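Local coordinates for protein 2-oxoglutarate carboxylase small subunit (Hydrogenobacter thermophilus, PDB 7KCT) that belongs to the ATP-grasp proteins of biotin carboxylase type and binds adenosine-5'-diphosphate, magnesium and bicarbonate ions, at residues K245-A250 with I343-N348; I301-P306 with I394-V399; G160-L165 with E208-N213; K215-Q220 with F284-K289. All blocks are in the same frame, centred on the assembly; numbering follows the deposited sequence.

Contact 1 of 4, residues K245-A250 with I343-N348; sequences KLVEIA and IECRIN. With ADP (adenosine-5'-diphosphate), chain D.
This is a wholly buried antiparallel strand pairing, in which E248 and its neighbours on strand 244-250 run beside E344 and its neighbours on strand 341-351 in a curled sheet. E248 and E344 are a hydrogen-bonded pair, with E344 N giving to E248 O at 2.8 Å and E248 N returning a bond to E344 O. R346 N continues the ladder to L246 O. V247, I249, I343 and C345 share the opposite face, where I249 CG2 lies 4.0 Å from I343 CG1 and helix 404-417 covers I249, I343 and C345. The pairing joins the ATP-grasp region to the biotin carboxylase C-terminal region, and its polar face forms part of an ADP pocket. There the E248 chain bends (chi2 104°), turning the carboxylate so that OE2 offers its syn lone pair to R346 NE, 2.7 Å away and close to the guanidinium plane; the second bond, to R346 NH2, is weak. The R346 chain, extended from CG to NE, carries the guanidinium to the ADP, where NH2 bonds O3A at 2.9 Å and NH1 bonds O1A at 3.0 Å. K245, also extended, places NZ 2.9 Å from ADP O2B, and E283, E304 and E218 add salt bridges to the same ammonium.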
# COMPACT_ATOMS: atom_id res chain seq x y z
N LYS A 245 -18.13 -13.29 4.92
CA LYS A 245 -16.79 -13.16 5.44
C LYS A 245 -16.52 -11.76 5.97
O LYS A 245 -17.11 -10.77 5.53
CB LYS A 245 -15.79 -13.53 4.35
CG LYS A 245 -16.05 -14.94 3.82
CD LYS A 245 -15.53 -15.12 2.42
CE LYS A 245 -16.04 -16.42 1.80
NZ LYS A 245 -15.97 -16.35 0.31
N LEU A 246 -15.67 -11.70 6.98
CA LEU A 246 -15.23 -10.45 7.59
C LEU A 246 -13.73 -10.31 7.61
O LEU A 246 -13.19 -9.21 7.40
CB LEU A 246 -15.75 -10.38 9.03
CG LEU A 246 -15.67 -9.12 9.86
CD1 LEU A 246 -16.51 -8.05 9.23
CD2 LEU A 246 -16.15 -9.52 11.29
N VAL A 247 -13.03 -11.42 7.84
CA VAL A 247 -11.58 -11.44 7.89
C VAL A 247 -11.09 -12.62 7.06
O VAL A 247 -11.53 -13.75 7.24
CB VAL A 247 -11.05 -11.57 9.33
CG1 VAL A 247 -9.52 -11.69 9.28
CG2 VAL A 247 -11.55 -10.39 10.23
N GLU A 248 -10.12 -12.36 6.23
CA GLU A 248 -9.57 -13.37 5.35
C GLU A 248 -8.06 -13.37 5.42
O GLU A 248 -7.43 -12.30 5.47
CB GLU A 248 -10.06 -13.09 3.90
CG GLU A 248 -11.57 -12.99 3.75
CD GLU A 248 -12.10 -11.55 3.58
OE1 GLU A 248 -11.34 -10.56 3.70
OE2 GLU A 248 -13.31 -11.44 3.28
N ILE A 249 -7.45 -14.56 5.40
CA ILE A 249 -6.00 -14.64 5.42
C ILE A 249 -5.50 -15.57 4.31
O ILE A 249 -6.19 -16.50 3.90
CB ILE A 249 -5.45 -15.13 6.79
CG1 ILE A 249 -5.77 -16.61 6.98
CG2 ILE A 249 -6.11 -14.38 7.98
CD1 ILE A 249 -5.14 -17.29 8.23
N ALA A 250 -4.24 -15.38 3.95
CA ALA A 250 -3.58 -16.21 2.95
C ALA A 250 -2.11 -16.33 3.32
O ALA A 250 -1.51 -15.34 3.78
CB ALA A 250 -3.72 -15.66 1.52
N ILE A 343 -3.39 -10.51 5.44
CA ILE A 343 -4.67 -10.48 6.12
C ILE A 343 -5.45 -9.32 5.52
O ILE A 343 -4.90 -8.23 5.32
CB ILE A 343 -4.49 -10.29 7.65
CG1 ILE A 343 -3.56 -11.32 8.26
CG2 ILE A 343 -5.81 -10.39 8.37
CD1 ILE A 343 -3.28 -11.08 9.77
N GLU A 344 -6.74 -9.55 5.29
CA GLU A 344 -7.69 -8.56 4.85
C GLU A 344 -8.81 -8.45 5.86
O GLU A 344 -9.40 -9.46 6.27
CB GLU A 344 -8.27 -8.91 3.45
CG GLU A 344 -9.55 -8.09 3.10
CD GLU A 344 -10.08 -8.34 1.68
OE1 GLU A 344 -11.15 -8.97 1.46
OE2 GLU A 344 -9.42 -7.85 0.75
N CYS A 345 -9.18 -7.22 6.19
CA CYS A 345 -10.33 -6.95 7.02
C CYS A 345 -11.31 -6.10 6.24
O CYS A 345 -10.92 -5.13 5.60
CB CYS A 345 -9.93 -6.28 8.33
SG CYS A 345 -8.89 -7.26 9.42
N ARG A 346 -12.58 -6.50 6.27
CA ARG A 346 -13.64 -5.73 5.64
C ARG A 346 -14.08 -4.66 6.61
O ARG A 346 -14.48 -4.97 7.74
CB ARG A 346 -14.83 -6.61 5.27
CG ARG A 346 -14.39 -7.78 4.43
CD ARG A 346 -15.54 -8.28 3.64
NE ARG A 346 -15.21 -9.49 2.90
CZ ARG A 346 -16.07 -10.08 2.09
NH1 ARG A 346 -17.27 -9.52 1.94
NH2 ARG A 346 -15.75 -11.21 1.47
N ILE A 347 -13.98 -3.41 6.17
CA ILE A 347 -14.44 -2.25 6.94
C ILE A 347 -15.84 -1.96 6.44
O ILE A 347 -16.00 -1.36 5.37
CB ILE A 347 -13.55 -1.02 6.75
CG1 ILE A 347 -12.08 -1.39 6.79
CG2 ILE A 347 -13.91 0.02 7.75
CD1 ILE A 347 -11.67 -1.93 8.01
N ASN A 348 -16.85 -2.38 7.20
CA ASN A 348 -18.24 -2.21 6.81
C ASN A 348 -18.88 -1.12 7.65
O ASN A 348 -18.53 -0.92 8.82
CB ASN A 348 -19.05 -3.51 6.97
CG ASN A 348 -18.51 -4.66 6.17
OD1 ASN A 348 -18.10 -4.50 5.03
ND2 ASN A 348 -18.52 -5.85 6.77
PB ADP D . -17.17 -13.00 -1.82
O1B ADP D . -16.64 -12.24 -3.01
O2B ADP D . -16.25 -13.76 -0.89
O3B ADP D . -18.51 -13.63 -2.01
PA ADP D . -19.27 -11.55 -0.38
O1A ADP D . -19.74 -10.34 0.35
O2A ADP D . -20.01 -12.88 -0.35
O3A ADP D . -17.71 -11.76 -0.54
O5' ADP D . -19.89 -11.01 -2.17
C5' ADP D . -20.00 -9.53 -2.29
C4' ADP D . -21.23 -9.07 -2.93
O4' ADP D . -21.83 -9.98 -3.82
C3' ADP D . -22.21 -8.85 -1.63
O3' ADP D . -22.95 -7.77 -1.85
C2' ADP D . -22.98 -10.23 -1.76
O2' ADP D . -24.26 -10.14 -1.35
C1' ADP D . -23.06 -10.25 -3.32
N9 ADP D . -23.22 -11.64 -3.92
C8 ADP D . -22.46 -12.81 -3.69
N7 ADP D . -22.90 -13.88 -4.40
C5 ADP D . -23.95 -13.39 -5.14
C6 ADP D . -24.81 -14.02 -6.05
N6 ADP D . -24.66 -15.36 -6.35
N1 ADP D . -25.81 -13.31 -6.67
C2 ADP D . -25.90 -11.98 -6.29
N3 ADP D . -25.16 -11.24 -5.43
C4 ADP D . -24.17 -11.99 -4.86

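Contact 2 of 4, residues I301-P306 with I394-V399; sequences IQVEHP and IAKLIV. With ADP (adenosine-5'-diphosphate), chain D.
K396 lays its aliphatic chain obliquely across V303, the closest carbons being K396 CD and V303 CG1 at 3.5 Å. A bend about the lysine CG-CD bond (chi3 -66°) delivers NZ to V303 O at 2.7 Å. The approach lies in the carbonyl plane, on a lone pair, with a C=O...N angle of 136°. E21 forms a salt bridge with the same ammonium, so the lysine ties the loop at V303 to the N-terminal region as well. The loop is a type I beta turn from Q302 to H305, and Q302 O takes two bonds: one from H305 N and one from H305 ND1, 3.0 Å away and almost exactly in the imidazole plane. P306 CD sits over the centre of the H305 ring; with the ND1 bond, this would restrict the ring's rotation. The same turn presents V303 N to O1B of the ADP at 2.8 Å, making the loop one wall of the nucleotide pocket. Farther along, P306 CB meets I398 CD1 at 3.8 Å, the two side chains crossing at about a right angle. P306, in helix 305-312, packs against strand 393-401, with strand 374-378 touching P306, E344 of strand 341-351 beside K396 and I398, and helix 316-324 packed on H305.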
# COMPACT_ATOMS: atom_id res chain seq x y z
N ILE A 301 -14.41 -13.06 -9.82
CA ILE A 301 -13.49 -12.54 -8.81
C ILE A 301 -14.24 -12.47 -7.48
O ILE A 301 -15.46 -12.30 -7.45
CB ILE A 301 -12.97 -11.15 -9.22
CG1 ILE A 301 -11.70 -10.80 -8.44
CG2 ILE A 301 -14.06 -10.07 -9.02
CD1 ILE A 301 -10.45 -11.51 -8.90
N GLN A 302 -13.52 -12.63 -6.38
CA GLN A 302 -14.09 -12.42 -5.05
C GLN A 302 -13.52 -11.18 -4.36
O GLN A 302 -12.40 -10.76 -4.62
CB GLN A 302 -13.80 -13.63 -4.17
CG GLN A 302 -14.40 -14.92 -4.62
CD GLN A 302 -14.12 -16.02 -3.62
OE1 GLN A 302 -12.97 -16.35 -3.36
NE2 GLN A 302 -15.17 -16.55 -3.02
N VAL A 303 -14.29 -10.69 -3.39
CA VAL A 303 -13.88 -9.55 -2.57
C VAL A 303 -12.45 -9.67 -2.08
O VAL A 303 -11.65 -8.73 -2.18
CB VAL A 303 -14.87 -9.41 -1.39
CG1 VAL A 303 -14.38 -8.40 -0.32
CG2 VAL A 303 -16.24 -8.96 -1.92
N GLU A 304 -12.08 -10.86 -1.59
CA GLU A 304 -10.86 -11.08 -0.86
C GLU A 304 -9.68 -11.50 -1.73
O GLU A 304 -8.63 -11.92 -1.19
CB GLU A 304 -11.13 -12.14 0.24
CG GLU A 304 -11.59 -13.54 -0.29
CD GLU A 304 -13.13 -13.77 -0.41
OE1 GLU A 304 -13.93 -12.82 -0.50
OE2 GLU A 304 -13.56 -14.96 -0.39
N HIS A 305 -9.78 -11.32 -3.05
CA HIS A 305 -8.65 -11.66 -3.92
C HIS A 305 -7.35 -10.95 -3.56
O HIS A 305 -6.28 -11.49 -3.91
CB HIS A 305 -8.99 -11.39 -5.40
CG HIS A 305 -8.99 -9.95 -5.79
ND1 HIS A 305 -10.13 -9.18 -5.73
CD2 HIS A 305 -8.01 -9.14 -6.27
CE1 HIS A 305 -9.85 -7.94 -6.12
NE2 HIS A 305 -8.57 -7.88 -6.43
N PRO A 306 -7.33 -9.77 -2.93
CA PRO A 306 -6.03 -9.13 -2.67
C PRO A 306 -5.11 -9.92 -1.76
O PRO A 306 -3.90 -9.87 -1.98
CB PRO A 306 -6.42 -7.76 -2.07
CG PRO A 306 -7.74 -7.46 -2.74
CD PRO A 306 -8.45 -8.82 -2.72
N ILE A 394 -17.20 -0.31 3.02
CA ILE A 394 -16.55 1.00 2.84
C ILE A 394 -15.15 0.84 2.27
O ILE A 394 -14.71 1.63 1.44
CB ILE A 394 -16.46 1.75 4.19
CG1 ILE A 394 -17.77 2.23 4.76
CG2 ILE A 394 -15.47 2.96 4.07
CD1 ILE A 394 -17.58 2.68 6.19
N ALA A 395 -14.38 -0.10 2.82
CA ALA A 395 -12.97 -0.20 2.50
C ALA A 395 -12.54 -1.61 2.83
O ALA A 395 -13.19 -2.30 3.63
CB ALA A 395 -12.15 0.82 3.27
N LYS A 396 -11.52 -2.07 2.15
CA LYS A 396 -10.80 -3.30 2.50
C LYS A 396 -9.42 -2.87 2.91
O LYS A 396 -8.73 -2.15 2.16
CB LYS A 396 -10.74 -4.29 1.35
CG LYS A 396 -12.09 -4.53 0.71
CD LYS A 396 -12.10 -5.69 -0.31
CE LYS A 396 -11.25 -5.40 -1.54
NZ LYS A 396 -11.81 -6.10 -2.73
N LEU A 397 -9.02 -3.22 4.12
CA LEU A 397 -7.67 -2.98 4.58
C LEU A 397 -6.89 -4.28 4.44
O LEU A 397 -7.30 -5.30 4.99
CB LEU A 397 -7.68 -2.50 6.02
CG LEU A 397 -6.37 -2.13 6.67
CD1 LEU A 397 -5.75 -1.08 5.82
CD2 LEU A 397 -6.74 -1.66 8.10
N ILE A 398 -5.77 -4.25 3.72
CA ILE A 398 -4.98 -5.45 3.45
C ILE A 398 -3.57 -5.23 3.93
O ILE A 398 -3.00 -4.17 3.66
CB ILE A 398 -4.97 -5.80 1.95
CG1 ILE A 398 -6.39 -5.98 1.47
CG2 ILE A 398 -4.10 -7.07 1.70
CD1 ILE A 398 -6.79 -4.98 0.43
N VAL A 399 -3.00 -6.22 4.64
CA VAL A 399 -1.62 -6.10 5.05
C VAL A 399 -0.86 -7.34 4.64
O VAL A 399 -1.43 -8.39 4.33
CB VAL A 399 -1.40 -5.85 6.57
CG1 VAL A 399 -2.24 -4.67 7.02
CG2 VAL A 399 -1.65 -7.12 7.45
PB ADP D . -17.17 -13.00 -1.82
O1B ADP D . -16.64 -12.24 -3.01
O2B ADP D . -16.25 -13.76 -0.89
O3B ADP D . -18.51 -13.63 -2.01
PA ADP D . -19.27 -11.55 -0.38
O1A ADP D . -19.74 -10.34 0.35
O2A ADP D . -20.01 -12.88 -0.35
O3A ADP D . -17.71 -11.76 -0.54
O5' ADP D . -19.89 -11.01 -2.17
C5' ADP D . -20.00 -9.53 -2.29
C4' ADP D . -21.23 -9.07 -2.93
O4' ADP D . -21.83 -9.98 -3.82
C3' ADP D . -22.21 -8.85 -1.63
O3' ADP D . -22.95 -7.77 -1.85
C2' ADP D . -22.98 -10.23 -1.76
O2' ADP D . -24.26 -10.14 -1.35
C1' ADP D . -23.06 -10.25 -3.32
N9 ADP D . -23.22 -11.64 -3.92
C8 ADP D . -22.46 -12.81 -3.69
N7 ADP D . -22.90 -13.88 -4.40
C5 ADP D . -23.95 -13.39 -5.14
C6 ADP D . -24.81 -14.02 -6.05
N6 ADP D . -24.66 -15.36 -6.35
N1 ADP D . -25.81 -13.31 -6.67
C2 ADP D . -25.90 -11.98 -6.29
N3 ADP D . -25.16 -11.24 -5.43
C4 ADP D . -24.17 -11.99 -4.86

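Contact 3 of 4, residues G160-L165 with E208-N213; sequences GYPVLL and EKYIEN. With ADP (adenosine-5'-diphosphate), chain C.
K209 reaches across to the loop at G160-P162 and pushes its ammonium among the backbone carbonyls there. A bend at chi2 (66°) folds the chain back, and NZ gives one hydrogen bond to G160 O, standing well above that carbonyl plane, and another to P162 O, each 2.8 Å long. A cis peptide bond precedes P162. P162 O, which K209 NZ approaches only 17° off its carbonyl plane, also accepts from Y210 N, 3.1 Å away and well above the plane. Beyond this point a short antiparallel ladder takes over: L164 N gives to E208 O at 2.7 Å, and E208 N gives to L164 O. The strand end then reads the adenine of ADP. N6 donates to E208 OE2 at 2.7 Å in a nearly straight bond and to K209 O at 3.1 Å, while I211 N donates to N1 at 3.1 Å, consistent with adenine recognition in other ATP-grasp proteins. L164 CD2 packs against adenine C5, and P162 CG meets the edge of the Y210 ring. E208 is also salt-bridged to K128 and K166, and E212 to R180. G160 follows helix 149-159, strand 163-167 runs between strands 205-209 and 176-179, and helix 182-200 packs on Y161 and L165.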
# COMPACT_ATOMS: atom_id res chain seq x y z
N GLY A 160 -27.32 -38.45 8.94
CA GLY A 160 -27.11 -38.29 10.35
C GLY A 160 -27.11 -36.82 10.79
O GLY A 160 -26.42 -36.02 10.21
N TYR A 161 -27.87 -36.47 11.80
CA TYR A 161 -27.84 -35.11 12.34
C TYR A 161 -26.51 -34.85 13.05
O TYR A 161 -25.84 -35.79 13.54
CB TYR A 161 -29.00 -34.87 13.30
CG TYR A 161 -30.35 -34.85 12.63
CD1 TYR A 161 -31.00 -36.04 12.30
CD2 TYR A 161 -30.98 -33.66 12.31
CE1 TYR A 161 -32.26 -36.03 11.68
CE2 TYR A 161 -32.23 -33.64 11.67
CZ TYR A 161 -32.86 -34.84 11.37
OH TYR A 161 -34.07 -34.82 10.75
N PRO A 162 -26.06 -33.58 13.10
CA PRO A 162 -26.74 -32.42 12.51
C PRO A 162 -26.59 -32.31 10.98
O PRO A 162 -25.64 -32.86 10.45
CB PRO A 162 -26.06 -31.23 13.20
CG PRO A 162 -24.66 -31.73 13.50
CD PRO A 162 -24.84 -33.21 13.85
N VAL A 163 -27.53 -31.65 10.32
CA VAL A 163 -27.47 -31.42 8.88
C VAL A 163 -27.74 -29.94 8.62
O VAL A 163 -28.20 -29.21 9.51
CB VAL A 163 -28.47 -32.27 8.08
CG1 VAL A 163 -28.27 -33.74 8.34
CG2 VAL A 163 -29.91 -31.85 8.37
N LEU A 164 -27.49 -29.53 7.38
CA LEU A 164 -27.63 -28.15 6.93
C LEU A 164 -28.50 -28.12 5.67
O LEU A 164 -28.22 -28.83 4.70
CB LEU A 164 -26.26 -27.57 6.61
CG LEU A 164 -26.10 -26.07 6.43
CD1 LEU A 164 -26.45 -25.39 7.72
CD2 LEU A 164 -24.69 -25.83 6.09
N LEU A 165 -29.56 -27.32 5.70
CA LEU A 165 -30.27 -26.97 4.48
C LEU A 165 -29.61 -25.75 3.81
O LEU A 165 -29.15 -24.82 4.48
CB LEU A 165 -31.73 -26.69 4.80
CG LEU A 165 -32.54 -27.79 5.45
CD1 LEU A 165 -33.86 -27.20 5.89
CD2 LEU A 165 -32.72 -28.92 4.44
N GLU A 208 -27.01 -31.15 3.35
CA GLU A 208 -25.74 -31.80 3.56
C GLU A 208 -25.42 -31.93 5.04
O GLU A 208 -26.06 -31.35 5.90
CB GLU A 208 -24.60 -31.08 2.80
CG GLU A 208 -24.44 -29.60 3.05
CD GLU A 208 -23.33 -28.99 2.16
OE1 GLU A 208 -23.25 -29.33 0.95
OE2 GLU A 208 -22.54 -28.14 2.64
N LYS A 209 -24.45 -32.79 5.32
CA LYS A 209 -23.98 -33.00 6.67
C LYS A 209 -23.50 -31.67 7.22
O LYS A 209 -22.72 -30.96 6.57
CB LYS A 209 -22.84 -34.01 6.67
CG LYS A 209 -22.21 -34.28 8.01
CD LYS A 209 -23.20 -34.96 8.93
CE LYS A 209 -22.88 -34.66 10.39
NZ LYS A 209 -24.04 -34.96 11.25
N TYR A 210 -23.99 -31.29 8.39
CA TYR A 210 -23.42 -30.13 9.04
C TYR A 210 -22.09 -30.51 9.67
O TYR A 210 -22.05 -31.34 10.59
CB TYR A 210 -24.34 -29.55 10.09
CG TYR A 210 -23.68 -28.36 10.74
CD1 TYR A 210 -23.56 -27.14 10.04
CD2 TYR A 210 -23.15 -28.43 12.02
CE1 TYR A 210 -22.95 -26.01 10.63
CE2 TYR A 210 -22.54 -27.32 12.62
CZ TYR A 210 -22.44 -26.11 11.92
OH TYR A 210 -21.83 -25.05 12.55
N ILE A 211 -21.00 -29.90 9.21
CA ILE A 211 -19.68 -30.14 9.77
C ILE A 211 -19.48 -29.19 10.95
O ILE A 211 -19.35 -27.98 10.76
CB ILE A 211 -18.56 -29.97 8.74
CG1 ILE A 211 -18.82 -30.81 7.47
CG2 ILE A 211 -17.23 -30.28 9.38
CD1 ILE A 211 -18.79 -32.30 7.70
N GLU A 212 -19.40 -29.74 12.17
CA GLU A 212 -19.33 -28.93 13.39
C GLU A 212 -17.92 -28.33 13.53
O GLU A 212 -16.91 -28.99 13.25
CB GLU A 212 -19.69 -29.77 14.63
CG GLU A 212 -20.16 -29.00 15.86
CD GLU A 212 -21.64 -28.67 15.83
OE1 GLU A 212 -22.45 -29.58 15.59
OE2 GLU A 212 -21.99 -27.49 16.08
N ASN A 213 -17.86 -27.09 13.95
CA ASN A 213 -16.56 -26.43 14.09
C ASN A 213 -15.70 -26.43 12.83
O ASN A 213 -14.49 -26.70 12.89
CB ASN A 213 -15.77 -27.09 15.21
CG ASN A 213 -16.57 -27.22 16.48
OD1 ASN A 213 -17.11 -26.25 17.00
ND2 ASN A 213 -16.70 -28.46 16.95
PB ADP C . -22.96 -18.84 0.01
O1B ADP C . -24.04 -17.98 0.56
O2B ADP C . -21.47 -18.65 0.20
O3B ADP C . -23.26 -19.45 -1.35
PA ADP C . -21.89 -21.28 0.90
O1A ADP C . -20.47 -21.00 0.57
O2A ADP C . -22.39 -22.70 0.70
O3A ADP C . -23.17 -20.39 0.95
O5' ADP C . -21.58 -21.53 2.74
C5' ADP C . -21.88 -20.34 3.56
C4' ADP C . -21.06 -20.55 4.77
O4' ADP C . -21.85 -21.46 5.56
C3' ADP C . -19.76 -21.20 4.49
O3' ADP C . -18.71 -20.23 4.42
C2' ADP C . -19.59 -21.93 5.82
O2' ADP C . -19.28 -21.01 6.93
C1' ADP C . -20.97 -22.42 6.14
N9 ADP C . -21.22 -23.77 5.58
C8 ADP C . -21.58 -24.15 4.28
N7 ADP C . -21.74 -25.49 4.19
C5 ADP C . -21.44 -25.99 5.46
C6 ADP C . -21.42 -27.30 6.00
N6 ADP C . -21.72 -28.36 5.21
N1 ADP C . -21.05 -27.52 7.28
C2 ADP C . -20.78 -26.40 8.00
N3 ADP C . -20.77 -25.11 7.63
C4 ADP C . -21.12 -24.93 6.33

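Contact 4 of 4, residues K215-Q220 with F284-K289; sequences KHIEFQ and FIADEK. With ADP (adenosine-5'-diphosphate), chain C.
K215-I217 and F284-A286 form an antiparallel ladder, their short strand axes 4.8 Å apart and inclined at 139°. Two hydrogen-bonded pairs, K215 with A286 and I217 with F284, bracket the non-hydrogen-bonded pair H216 and I285. Each outer pair is bonded in both directions, the F284 N to I217 O bond measuring 2.8 Å. Apolar side chains meet in two pairs: I217 CG1 with A286 CB at 4.1 Å, and F219 CD1 with F284 CE1 at 3.8 Å. The two phenyl rings cross obliquely, planes 77° apart, and I217 O lies at the edge of the F284 ring. The four-stranded antiparallel sheet of the ATP-grasp fold has these strands, 215-223 and 278-286, in its middle, flanked by 229-236 and by 292-298, whose L292 and F294 cover F284. H216 and I285 turn to the opposite side and line an ADP pocket. I285 CD1 lies 3.7 Å from C2' of the ribose, and its CG1 is 3.8 Å from adenine C5. H216 CG is anti to the backbone N (chi1 -180°), which sends the imidazole edge-on to the ribose O3'; the ND1 to O3' distance there is implausibly short, so details of that bond are doubtful. K215 NZ leaves the pairing for a salt bridge with D236, a hydrogen bond to F444 O and a cation-pi contact with F444.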
# COMPACT_ATOMS: atom_id res chain seq x y z
N LYS A 215 -13.65 -24.98 9.35
CA LYS A 215 -12.97 -23.83 8.74
C LYS A 215 -13.44 -23.68 7.29
O LYS A 215 -13.86 -24.64 6.64
CB LYS A 215 -11.47 -24.01 8.84
CG LYS A 215 -10.90 -23.91 10.28
CD LYS A 215 -9.38 -24.02 10.27
CE LYS A 215 -8.73 -23.10 11.30
NZ LYS A 215 -8.85 -21.66 10.97
N HIS A 216 -13.42 -22.44 6.79
CA HIS A 216 -13.77 -22.15 5.41
C HIS A 216 -12.46 -21.90 4.66
O HIS A 216 -11.80 -20.87 4.85
CB HIS A 216 -14.77 -21.01 5.31
CG HIS A 216 -15.18 -20.66 3.90
ND1 HIS A 216 -16.50 -20.65 3.49
CD2 HIS A 216 -14.46 -20.26 2.83
CE1 HIS A 216 -16.57 -20.30 2.22
NE2 HIS A 216 -15.34 -20.05 1.79
N ILE A 217 -12.09 -22.86 3.81
CA ILE A 217 -10.84 -22.84 3.06
C ILE A 217 -11.20 -22.76 1.58
O ILE A 217 -12.02 -23.55 1.10
CB ILE A 217 -9.99 -24.10 3.36
CG1 ILE A 217 -9.67 -24.24 4.86
CG2 ILE A 217 -8.77 -24.10 2.53
CD1 ILE A 217 -8.90 -23.16 5.44
N GLU A 218 -10.60 -21.82 0.85
CA GLU A 218 -10.99 -21.65 -0.55
C GLU A 218 -9.76 -21.49 -1.42
O GLU A 218 -8.76 -20.90 -1.00
CB GLU A 218 -11.94 -20.45 -0.72
CG GLU A 218 -11.28 -19.15 -0.42
CD GLU A 218 -12.24 -18.00 -0.50
OE1 GLU A 218 -13.46 -18.25 -0.50
OE2 GLU A 218 -11.76 -16.83 -0.56
N PHE A 219 -9.81 -22.10 -2.61
CA PHE A 219 -8.71 -22.11 -3.56
C PHE A 219 -9.00 -21.21 -4.75
O PHE A 219 -10.06 -21.30 -5.36
CB PHE A 219 -8.42 -23.53 -4.10
CG PHE A 219 -7.55 -24.35 -3.21
CD1 PHE A 219 -8.08 -25.01 -2.12
CD2 PHE A 219 -6.21 -24.43 -3.43
CE1 PHE A 219 -7.27 -25.75 -1.29
CE2 PHE A 219 -5.40 -25.17 -2.58
CZ PHE A 219 -5.95 -25.82 -1.51
N GLN A 220 -8.01 -20.42 -5.12
CA GLN A 220 -8.09 -19.48 -6.22
C GLN A 220 -7.56 -20.16 -7.47
O GLN A 220 -6.44 -20.70 -7.45
CB GLN A 220 -7.24 -18.26 -5.88
CG GLN A 220 -7.15 -17.21 -6.95
CD GLN A 220 -8.44 -16.48 -7.15
OE1 GLN A 220 -8.90 -15.74 -6.27
NE2 GLN A 220 -9.05 -16.68 -8.32
N PHE A 284 -14.24 -24.81 0.03
CA PHE A 284 -14.22 -26.05 0.81
C PHE A 284 -14.55 -25.75 2.28
O PHE A 284 -14.26 -24.67 2.78
CB PHE A 284 -12.85 -26.68 0.80
CG PHE A 284 -12.41 -27.12 -0.53
CD1 PHE A 284 -11.92 -26.21 -1.44
CD2 PHE A 284 -12.49 -28.46 -0.88
CE1 PHE A 284 -11.50 -26.63 -2.66
CE2 PHE A 284 -12.08 -28.90 -2.10
CZ PHE A 284 -11.59 -27.99 -2.99
N ILE A 285 -15.16 -26.71 2.96
CA ILE A 285 -15.25 -26.78 4.42
C ILE A 285 -14.20 -27.78 4.90
O ILE A 285 -14.06 -28.86 4.32
CB ILE A 285 -16.65 -27.22 4.86
CG1 ILE A 285 -17.72 -26.17 4.59
CG2 ILE A 285 -16.67 -27.56 6.35
CD1 ILE A 285 -17.50 -24.89 5.34
N ALA A 286 -13.47 -27.45 5.95
CA ALA A 286 -12.47 -28.34 6.51
C ALA A 286 -12.94 -28.84 7.87
O ALA A 286 -13.36 -28.05 8.72
CB ALA A 286 -11.13 -27.62 6.66
N ASP A 287 -12.87 -30.16 8.08
CA ASP A 287 -13.33 -30.71 9.35
C ASP A 287 -12.22 -30.66 10.39
O ASP A 287 -11.10 -30.23 10.12
CB ASP A 287 -13.84 -32.14 9.20
CG ASP A 287 -12.74 -33.12 8.86
OD1 ASP A 287 -11.54 -32.77 8.94
OD2 ASP A 287 -13.08 -34.26 8.49
N GLU A 288 -12.53 -31.13 11.61
CA GLU A 288 -11.56 -31.03 12.70
C GLU A 288 -10.28 -31.81 12.38
O GLU A 288 -9.18 -31.33 12.66
CB GLU A 288 -12.20 -31.53 14.00
N LYS A 289 -10.41 -33.00 11.78
CA LYS A 289 -9.23 -33.82 11.45
C LYS A 289 -8.40 -33.25 10.30
O LYS A 289 -7.39 -33.88 9.94
CB LYS A 289 -9.66 -35.26 11.12
PB ADP C . -22.96 -18.84 0.01
O1B ADP C . -24.04 -17.98 0.56
O2B ADP C . -21.47 -18.65 0.20
O3B ADP C . -23.26 -19.45 -1.35
PA ADP C . -21.89 -21.28 0.90
O1A ADP C . -20.47 -21.00 0.57
O2A ADP C . -22.39 -22.70 0.70
O3A ADP C . -23.17 -20.39 0.95
O5' ADP C . -21.58 -21.53 2.74
C5' ADP C . -21.88 -20.34 3.56
C4' ADP C . -21.06 -20.55 4.77
O4' ADP C . -21.85 -21.46 5.56
C3' ADP C . -19.76 -21.20 4.49
O3' ADP C . -18.71 -20.23 4.42
C2' ADP C . -19.59 -21.93 5.82
O2' ADP C . -19.28 -21.01 6.93
C1' ADP C . -20.97 -22.42 6.14
N9 ADP C . -21.22 -23.77 5.58
C8 ADP C . -21.58 -24.15 4.28
N7 ADP C . -21.74 -25.49 4.19
C5 ADP C . -21.44 -25.99 5.46
C6 ADP C . -21.42 -27.30 6.00
N6 ADP C . -21.72 -28.36 5.21
N1 ADP C . -21.05 -27.52 7.28
C2 ADP C . -20.78 -26.40 8.00
N3 ADP C . -20.77 -25.11 7.63
C4 ADP C . -21.12 -24.93 6.33

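Overall arrangement
From the N terminus, contact 3 comes first, closing a loop of 42 residues on strand 205-209 before any other contact opens. The chain then enters strand 215-223, where contact 4 opens, to close on strand 278-286; I211 packs on I285 and D287, and both contacts touch the ADP of chain C. Contact 1 opens before contact 4 closes, so their loops cross, and a salt bridge from K245 to E218 links them. Contact 1 closes on strand 341-351. Contact 2, closing on strand 393-401, crosses contact 1 but follows contact 4 in series. These two strands are sheet neighbours, so contacts 1 and 2 tie the C-terminal region to the ATP-grasp region around the ADP of chain D.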